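Local coordinates for mitochondrial dynamics protein MID49 (Mus musculus, PDB 4WOY), which promotes mitochondrial fission from the outer membrane by recruiting dynamin-related protein 1 to the mitochondrial surface and regulating its GTPase activity, at residues L130-R134 with A159-L163; A225-L231 with W267-L272; L232-C236 with W250-T254. The protein carries 1 engineered substitution. All coordinates share one frame; numbering follows the deposited sequence.

Contact 1: L130-R134 with A159-L163; sequences LELLR and ASEEL
Glu161 reaches from the bend just ahead of strand 162-166 to helix 126-139, its chain extended beyond CG, and sets its carboxylate against one turn of backbone. Arg134 N already donates to Leu130 O within the helix, at 2.9 Å. Glu161 OE1 lies 3.0 Å from Arg134 N, but the angle is too poor for a hydrogen bond, and it sits equally close to Leu130 O, another acceptor. The second oxygen meets carbon: Glu161 OE2 is 3.5 Å from Leu133 CD2. Leu130 CD2 packs on Glu161 CD. The bond that does cross is weak: Arg134 NH1 gives to Ser160 O at 3.3 Å (145°), with the carbonyl oxygen at the guanidinium edge, in its plane. A bend at chi3 (43°) brings the guanidinium there. Arg134 NH1 stands 4.6 Å from Glu161 OE1, near enough for electrostatic attraction, though OE1 lies well out of the guanidinium plane; Arg134 NH2 also has a long, weak ion pair with Glu198. Leu133 packs on Val178 and Met180 as well, placing helix 126-139 against the mixed sheet of the MID51-like, nucleotidyltransferase-type domain. The buried carboxylate beside Leu130 O may have a raised pKa, and protonation could ease that approach.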
loop_
_atom_site.group_PDB
_atom_site.type_symbol
_atom_site.label_atom_id
_atom_site.label_comp_id
_atom_site.label_asym_id
_atom_site.label_seq_id
_atom_site.Cartn_x
_atom_site.Cartn_y
_atom_site.Cartn_z
ATOM N N LEU A 130 -3.126 -17.190 -1.959
ATOM C CA LEU A 130 -1.768 -16.838 -1.590
ATOM C C LEU A 130 -0.814 -18.021 -1.729
ATOM O O LEU A 130 0.262 -17.870 -2.310
ATOM C CB LEU A 130 -1.727 -16.299 -0.168
ATOM C CG LEU A 130 -2.005 -14.811 -0.019
ATOM C CD1 LEU A 130 -1.969 -14.446 1.447
ATOM C CD2 LEU A 130 -0.991 -13.988 -0.808
ATOM N N GLU A 131 -1.223 -19.192 -1.243
ATOM C CA GLU A 131 -0.400 -20.401 -1.365
ATOM C C GLU A 131 -0.061 -20.712 -2.837
ATOM O O GLU A 131 1.068 -21.062 -3.166
ATOM C CB GLU A 131 -1.132 -21.621 -0.783
ATOM C CG GLU A 131 -1.510 -21.551 0.681
ATOM C CD GLU A 131 -2.336 -22.773 1.125
ATOM O OE1 GLU A 131 -2.999 -23.375 0.244
ATOM O OE2 GLU A 131 -2.351 -23.100 2.342
ATOM N N LEU A 132 -1.048 -20.569 -3.717
ATOM C CA LEU A 132 -0.856 -20.875 -5.123
ATOM C C LEU A 132 0.150 -19.938 -5.771
ATOM O O LEU A 132 1.041 -20.371 -6.461
ATOM C CB LEU A 132 -2.179 -20.803 -5.884
ATOM C CG LEU A 132 -2.034 -21.131 -7.379
ATOM C CD1 LEU A 132 -1.985 -22.623 -7.601
ATOM C CD2 LEU A 132 -3.127 -20.470 -8.189
ATOM N N LEU A 133 -0.015 -18.647 -5.570
ATOM C CA LEU A 133 0.886 -17.688 -6.194
ATOM C C LEU A 133 2.294 -17.717 -5.588
ATOM O O LEU A 133 3.278 -17.531 -6.305
ATOM C CB LEU A 133 0.295 -16.283 -6.112
ATOM C CG LEU A 133 1.009 -15.204 -6.923
ATOM C CD1 LEU A 133 1.301 -15.616 -8.385
ATOM C CD2 LEU A 133 0.204 -13.929 -6.844
ATOM N N ARG A 134 2.389 -17.971 -4.281
ATOM C CA ARG A 134 3.684 -18.080 -3.630
ATOM C C ARG A 134 4.464 -19.241 -4.239
ATOM O O ARG A 134 5.670 -19.137 -4.479
ATOM C CB ARG A 134 3.541 -18.259 -2.114
ATOM C CG ARG A 134 4.888 -18.230 -1.344
ATOM C CD ARG A 134 4.715 -17.749 0.087
ATOM N NE ARG A 134 3.535 -18.371 0.666
ATOM C CZ ARG A 134 2.544 -17.703 1.247
ATOM N NH1 ARG A 134 2.603 -16.378 1.359
ATOM N NH2 ARG A 134 1.496 -18.368 1.725
ATOM N N ALA A 159 9.011 -13.831 3.116
ATOM C CA ALA A 159 7.894 -13.323 3.948
ATOM C C ALA A 159 6.839 -12.639 3.073
ATOM O O ALA A 159 7.197 -12.070 2.044
ATOM C CB ALA A 159 8.387 -12.353 5.006
ATOM N N SER A 160 5.557 -12.691 3.469
ATOM C CA SER A 160 4.449 -12.099 2.674
ATOM C C SER A 160 4.456 -12.534 1.199
ATOM O O SER A 160 4.545 -13.733 0.929
ATOM C CB SER A 160 4.519 -10.576 2.774
ATOM O OG SER A 160 3.384 -9.971 2.215
ATOM N N GLU A 161 4.335 -11.588 0.253
ATOM C CA GLU A 161 4.625 -11.885 -1.173
ATOM C C GLU A 161 5.348 -10.813 -2.005
ATOM O O GLU A 161 4.759 -10.099 -2.821
ATOM C CB GLU A 161 3.381 -12.265 -1.941
ATOM C CG GLU A 161 3.211 -13.755 -1.996
ATOM C CD GLU A 161 2.143 -14.143 -2.960
ATOM O OE1 GLU A 161 1.812 -15.343 -3.016
ATOM O OE2 GLU A 161 1.628 -13.244 -3.667
ATOM N N GLU A 162 6.651 -10.739 -1.785
ATOM C CA GLU A 162 7.449 -9.657 -2.301
ATOM C C GLU A 162 8.479 -10.143 -3.314
ATOM O O GLU A 162 9.104 -11.189 -3.150
ATOM C CB GLU A 162 8.079 -8.932 -1.126
ATOM C CG GLU A 162 6.981 -8.532 -0.145
ATOM C CD GLU A 162 7.448 -7.620 0.942
ATOM O OE1 GLU A 162 8.608 -7.172 0.883
ATOM O OE2 GLU A 162 6.650 -7.353 1.865
ATOM N N LEU A 163 8.640 -9.367 -4.369
ATOM C CA LEU A 163 9.650 -9.632 -5.378
ATOM C C LEU A 163 10.755 -8.606 -5.207
ATOM O O LEU A 163 10.515 -7.413 -5.357
ATOM C CB LEU A 163 9.034 -9.527 -6.768
ATOM C CG LEU A 163 8.248 -10.765 -7.198
ATOM C CD1 LEU A 163 7.582 -10.532 -8.557
ATOM C CD2 LEU A 163 9.118 -12.001 -7.190
#

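Contact 2: A225-L231 with W267-L272; sequences AGTRRRL and WTEEAL
Gly226 and Trp267 bring the two backbones together, their CA atoms 4.8 Å apart. Residues 225-227 link helix 210-224 to helix 228-241, whose first turn completes the segment: Ala225 leaves the earlier helix with positive phi (51°), and Thr227 holds the N-cap position of the later one. Residues 267-271 lead into helix 272-288, and here Thr268 OG1 accepts from Ala271 N in an ST motif. The carbonyl of Trp267 joins the two segments. Trp267 O takes a C-H contact from Gly226 CA, a weak hydrogen bond from Thr227 N, and a bond from Thr227 OG1 at 2.8 Å that arrives from well above the carbonyl plane.

Among the side chains, Arg228 lies across one face of the Trp267 indole. Arg228 CG stands 3.4 Å from the centroid of the Trp267 six-membered ring, while the guanidinium stacks over the five-membered ring, the planes tilted by 29° and Arg228 CZ 3.9 Å from the centroid of that smaller ring. The chain is extended from CG to NE, which lets one arginine span both rings; Asp221 and Asp224 hold its NH1, and Arg228 NE donates to Gly261 O. At the indole edge Leu231 CD2 touches Trp267 CZ3 at 3.7 Å. Farther along, Arg230 forms an end-on salt bridge in which Glu269 OE1 accepts from Arg230 NH2 at 2.7 Å and Arg230 NH1 at 3.0 Å, in the guanidinium plane although the carboxylate is turned nearly perpendicular to it. Glu10 binds the NE of Arg230, tying in helix 2-14. Leu272 CD2 covers a face of this guanidinium.

Two helix starts thus meet through a shared carbonyl and a cation-pi stack, within the helical part of the molecule that includes the Mab-21 HhH/H2TH-like region.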
loop_
_atom_site.group_PDB
_atom_site.type_symbol
_atom_site.label_atom_id
_atom_site.label_comp_id
_atom_site.label_asym_id
_atom_site.label_seq_id
_atom_site.Cartn_x
_atom_site.Cartn_y
_atom_site.Cartn_z
ATOM N N ALA A 225 -3.437 24.118 -6.004
ATOM C CA ALA A 225 -1.998 23.897 -6.177
ATOM C C ALA A 225 -1.345 23.549 -4.848
ATOM O O ALA A 225 -0.249 24.029 -4.543
ATOM C CB ALA A 225 -1.322 25.125 -6.796
ATOM N N GLY A 226 -2.031 22.721 -4.061
ATOM C CA GLY A 226 -1.624 22.454 -2.698
ATOM C C GLY A 226 -0.446 21.516 -2.562
ATOM O O GLY A 226 -0.039 20.865 -3.525
ATOM N N THR A 227 0.081 21.437 -1.343
ATOM C CA THR A 227 1.253 20.631 -1.035
ATOM C C THR A 227 0.947 19.460 -0.107
ATOM O O THR A 227 1.835 18.966 0.603
ATOM C CB THR A 227 2.328 21.485 -0.376
ATOM O OG1 THR A 227 1.729 22.207 0.707
ATOM C CG2 THR A 227 2.910 22.482 -1.368
ATOM N N ARG A 228 -0.304 19.020 -0.090
ATOM C CA ARG A 228 -0.668 17.916 0.789
ATOM C C ARG A 228 0.156 16.665 0.473
ATOM O O ARG A 228 0.792 16.110 1.368
ATOM C CB ARG A 228 -2.164 17.597 0.670
ATOM C CG ARG A 228 -3.071 18.731 1.102
ATOM C CD ARG A 228 -4.467 18.557 0.508
ATOM N NE ARG A 228 -5.333 19.712 0.753
ATOM C CZ ARG A 228 -5.425 20.761 -0.059
ATOM N NH1 ARG A 228 -4.684 20.818 -1.165
ATOM N NH2 ARG A 228 -6.255 21.753 0.237
ATOM N N ARG A 229 0.164 16.248 -0.794
ATOM C CA ARG A 229 0.873 15.032 -1.203
ATOM C C ARG A 229 2.365 15.187 -1.002
ATOM O O ARG A 229 3.075 14.231 -0.687
ATOM C CB ARG A 229 0.602 14.682 -2.668
ATOM C CG ARG A 229 -0.748 14.065 -2.960
ATOM C CD ARG A 229 -0.987 14.076 -4.454
ATOM N NE ARG A 229 -0.748 15.425 -4.981
ATOM C CZ ARG A 229 -0.481 15.716 -6.254
ATOM N NH1 ARG A 229 -0.406 14.759 -7.173
ATOM N NH2 ARG A 229 -0.286 16.974 -6.605
ATOM N N ARG A 230 2.842 16.403 -1.193
ATOM C CA ARG A 230 4.231 16.704 -0.930
ATOM C C ARG A 230 4.540 16.513 0.572
ATOM O O ARG A 230 5.594 15.976 0.938
ATOM C CB ARG A 230 4.528 18.124 -1.414
ATOM C CG ARG A 230 5.897 18.620 -1.112
ATOM C CD ARG A 230 6.342 19.622 -2.167
ATOM N NE ARG A 230 7.388 20.473 -1.626
ATOM C CZ ARG A 230 7.561 21.735 -1.970
ATOM N NH1 ARG A 230 6.758 22.286 -2.874
ATOM N NH2 ARG A 230 8.537 22.436 -1.408
ATOM N N LEU A 231 3.610 16.932 1.430
ATOM C CA LEU A 231 3.755 16.769 2.876
ATOM C C LEU A 231 3.736 15.296 3.290
ATOM O O LEU A 231 4.441 14.890 4.216
ATOM C CB LEU A 231 2.658 17.540 3.630
ATOM C CG LEU A 231 2.663 17.280 5.148
ATOM C CD1 LEU A 231 3.929 17.816 5.780
ATOM C CD2 LEU A 231 1.439 17.858 5.855
ATOM N N TRP A 267 -2.280 25.584 2.162
ATOM C CA TRP A 267 -1.557 24.414 1.660
ATOM C C TRP A 267 -0.534 24.800 0.583
ATOM O O TRP A 267 -0.186 23.998 -0.283
ATOM C CB TRP A 267 -2.543 23.354 1.155
ATOM C CG TRP A 267 -3.115 22.541 2.282
ATOM C CD1 TRP A 267 -4.385 22.599 2.798
ATOM C CD2 TRP A 267 -2.437 21.500 3.006
ATOM N NE1 TRP A 267 -4.520 21.678 3.818
ATOM C CE2 TRP A 267 -3.342 20.993 3.961
ATOM C CE3 TRP A 267 -1.144 20.956 2.940
ATOM C CZ2 TRP A 267 -2.999 19.974 4.838
ATOM C CZ3 TRP A 267 -0.802 19.950 3.806
ATOM C CH2 TRP A 267 -1.727 19.465 4.749
ATOM N N THR A 268 -0.047 26.033 0.675
ATOM C CA THR A 268 1.041 26.501 -0.163
ATOM C C THR A 268 2.357 25.961 0.355
ATOM O O THR A 268 2.441 25.476 1.487
ATOM C CB THR A 268 1.156 28.036 -0.160
ATOM O OG1 THR A 268 1.405 28.463 1.182
ATOM C CG2 THR A 268 -0.112 28.724 -0.693
ATOM N N GLU A 269 3.394 26.066 -0.468
ATOM C CA GLU A 269 4.740 25.713 -0.038
ATOM C C GLU A 269 5.155 26.612 1.128
ATOM O O GLU A 269 5.861 26.200 2.050
ATOM C CB GLU A 269 5.717 25.836 -1.210
ATOM C CG GLU A 269 7.115 25.345 -0.892
ATOM C CD GLU A 269 8.109 25.665 -1.970
ATOM O OE1 GLU A 269 8.354 24.780 -2.824
ATOM O OE2 GLU A 269 8.628 26.800 -1.978
ATOM N N GLU A 270 4.669 27.843 1.090
ATOM C CA GLU A 270 4.987 28.825 2.105
ATOM C C GLU A 270 4.559 28.336 3.489
ATOM O O GLU A 270 5.245 28.591 4.490
ATOM C CB GLU A 270 4.312 30.149 1.754
ATOM C CG GLU A 270 4.548 31.259 2.746
ATOM C CD GLU A 270 3.911 32.561 2.316
ATOM O OE1 GLU A 270 3.882 33.492 3.141
ATOM O OE2 GLU A 270 3.445 32.659 1.157
ATOM N N ALA A 271 3.435 27.620 3.524
ATOM C CA ALA A 271 2.857 27.122 4.777
ATOM C C ALA A 271 3.203 25.668 5.037
ATOM O O ALA A 271 2.687 25.072 5.973
ATOM C CB ALA A 271 1.331 27.293 4.766
ATOM N N LEU A 272 4.073 25.096 4.212
ATOM C CA LEU A 272 4.418 23.686 4.338
ATOM C C LEU A 272 5.036 23.364 5.694
ATOM O O LEU A 272 4.770 22.317 6.276
ATOM C CB LEU A 272 5.373 23.278 3.229
ATOM C CG LEU A 272 5.559 21.780 2.999
ATOM C CD1 LEU A 272 4.254 21.026 3.059
ATOM C CD2 LEU A 272 6.252 21.550 1.662
#

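Contact 3: L232-C236 with W250-T254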
loop_
_atom_site.group_PDB
_atom_site.type_symbol
_atom_site.label_atom_id
_atom_site.label_comp_id
_atom_site.label_asym_id
_atom_site.label_seq_id
_atom_site.Cartn_x
_atom_site.Cartn_y
_atom_site.Cartn_z
ATOM N N LEU A 232 2.907 14.500 2.630
ATOM C CA LEU A 232 2.863 13.085 2.977
ATOM C C LEU A 232 4.246 12.448 2.709
ATOM O O LEU A 232 4.737 11.650 3.518
ATOM C CB LEU A 232 1.736 12.357 2.217
ATOM C CG LEU A 232 1.719 10.829 2.264
ATOM C CD1 LEU A 232 1.603 10.296 3.701
ATOM C CD2 LEU A 232 0.579 10.332 1.399
ATOM N N LEU A 233 4.879 12.833 1.601
ATOM C CA LEU A 233 6.200 12.291 1.248
ATOM C C LEU A 233 7.280 12.707 2.248
ATOM O O LEU A 233 8.137 11.905 2.602
ATOM C CB LEU A 233 6.594 12.717 -0.161
ATOM C CG LEU A 233 5.897 11.840 -1.191
ATOM C CD1 LEU A 233 5.998 12.439 -2.601
ATOM C CD2 LEU A 233 6.464 10.434 -1.150
ATOM N N LEU A 234 7.203 13.950 2.715
ATOM C CA LEU A 234 8.068 14.435 3.792
ATOM C C LEU A 234 7.936 13.611 5.067
ATOM O O LEU A 234 8.935 13.168 5.654
ATOM C CB LEU A 234 7.741 15.882 4.134
ATOM C CG LEU A 234 8.555 16.892 3.365
ATOM C CD1 LEU A 234 7.981 18.249 3.640
ATOM C CD2 LEU A 234 10.015 16.782 3.795
ATOM N N LEU A 235 6.697 13.438 5.507
ATOM C CA LEU A 235 6.454 12.744 6.755
ATOM C C LEU A 235 7.005 11.351 6.666
ATOM O O LEU A 235 7.589 10.848 7.623
ATOM C CB LEU A 235 4.963 12.699 7.100
ATOM C CG LEU A 235 4.352 14.044 7.439
ATOM C CD1 LEU A 235 2.824 13.968 7.387
ATOM C CD2 LEU A 235 4.852 14.496 8.788
ATOM N N CYS A 236 6.831 10.734 5.502
ATOM C CA CYS A 236 7.312 9.379 5.298
ATOM C C CYS A 236 8.828 9.325 5.416
ATOM O O CYS A 236 9.373 8.442 6.090
ATOM C CB CYS A 236 6.892 8.849 3.924
ATOM S SG CYS A 236 5.219 8.216 3.815
ATOM N N TRP A 250 3.300 4.658 5.434
ATOM C CA TRP A 250 2.527 5.413 4.469
ATOM C C TRP A 250 1.049 5.549 4.862
ATOM O O TRP A 250 0.488 6.635 4.834
ATOM C CB TRP A 250 2.627 4.729 3.123
ATOM C CG TRP A 250 1.857 5.419 2.084
ATOM C CD1 TRP A 250 0.519 5.300 1.841
ATOM C CD2 TRP A 250 2.373 6.300 1.087
ATOM N NE1 TRP A 250 0.166 6.083 0.775
ATOM C CE2 TRP A 250 1.283 6.708 0.292
ATOM C CE3 TRP A 250 3.648 6.781 0.788
ATOM C CZ2 TRP A 250 1.429 7.583 -0.781
ATOM C CZ3 TRP A 250 3.793 7.665 -0.266
ATOM C CH2 TRP A 250 2.689 8.053 -1.046
ATOM N N SER A 251 0.424 4.442 5.240
ATOM C CA SER A 251 -1.006 4.449 5.538
ATOM C C SER A 251 -1.332 5.276 6.781
ATOM O O SER A 251 -2.358 5.954 6.826
ATOM C CB SER A 251 -1.519 3.022 5.726
ATOM O OG SER A 251 -0.906 2.450 6.853
ATOM N N HIS A 252 -0.464 5.207 7.788
ATOM C CA HIS A 252 -0.633 5.987 9.011
ATOM C C HIS A 252 -0.629 7.472 8.740
ATOM O O HIS A 252 -1.518 8.216 9.215
ATOM C CB HIS A 252 0.482 5.693 9.994
ATOM C CG HIS A 252 0.539 4.272 10.428
ATOM N ND1 HIS A 252 1.196 3.304 9.698
ATOM C CD2 HIS A 252 0.023 3.648 11.513
ATOM C CE1 HIS A 252 1.071 2.139 10.313
ATOM N NE2 HIS A 252 0.363 2.320 11.413
ATOM N N LEU A 253 0.405 7.902 8.014
ATOM C CA LEU A 253 0.653 9.321 7.806
ATOM C C LEU A 253 -0.343 9.876 6.786
ATOM O O LEU A 253 -0.649 11.073 6.783
ATOM C CB LEU A 253 2.117 9.545 7.374
ATOM C CG LEU A 253 3.142 9.016 8.393
ATOM C CD1 LEU A 253 4.507 8.763 7.758
ATOM C CD2 LEU A 253 3.268 9.973 9.582
ATOM N N THR A 254 -0.868 9.002 5.934
ATOM C CA THR A 254 -1.947 9.387 5.031
ATOM C C THR A 254 -3.134 9.925 5.817
ATOM O O THR A 254 -3.761 10.931 5.457
ATOM C CB THR A 254 -2.402 8.192 4.190
ATOM O OG1 THR A 254 -1.349 7.822 3.290
ATOM C CG2 THR A 254 -3.712 8.503 3.416
#
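Leu232 is the main bump, pushed into the hollow between Trp250, Leu253 and Thr254 on the facing helix. The local axes come within 9.5 Å at 130° between their directions, a strongly inclined crossing of helices running in broadly opposing directions. With CG anti to its backbone nitrogen (chi1 169°), Leu232 splits its two methyls. CD2 goes over one face of the Trp250 indole, offset toward the rim, with Leu232 CD2 3.6 Å from Trp250 CZ2. The other methyl drops against the backbone, where Leu232 CD1 is 3.6 Å from Thr254 N. The indole in turn reaches back over the first helix: Leu233 CD2 meets its edge at Trp250 CZ3 (3.9 Å), and Cys236 SG comes in obliquely, 3.7 Å from Trp250 CE3, as a sulfur-aromatic contact. Leu253 answers with its own knob, Leu253 CD1 lodged between Leu235 and Cys236, 3.7 Å from Leu235 O. Thr254 keeps its hydroxyl busy within its own helix, Thr254 OG1 donating to Trp250 O at 2.7 Å. Around this interface, helix 272-288 packs on Leu235 and Leu253, and helix 210-224 on Leu232 and Thr254. Helix 2-14 touches Leu233, while the ring of Tyr210 meets that of Trp250.

Overall arrangement
The chain is the predicted cytoplasmic part of a longer outer-membrane protein. Helices 2-14 and 18-42 come before all three contacts. Contact 1 joins helix 126-139 to the loop that leads into strand 162-166 of the mixed sheet, and is complete before the others open. Contact 2 opens in the link before helix 228-241 and runs into its first turn; contact 3 opens at Leu232 of the same helix. Of these two, contact 3 closes earlier, on helix 250-261, so its loop falls within the longer one that contact 2 closes at helix 272-288. They touch through Leu272 and Leu234. Contact 1 lies across the chain's centre, about 37 Å from contact 2 centre to centre.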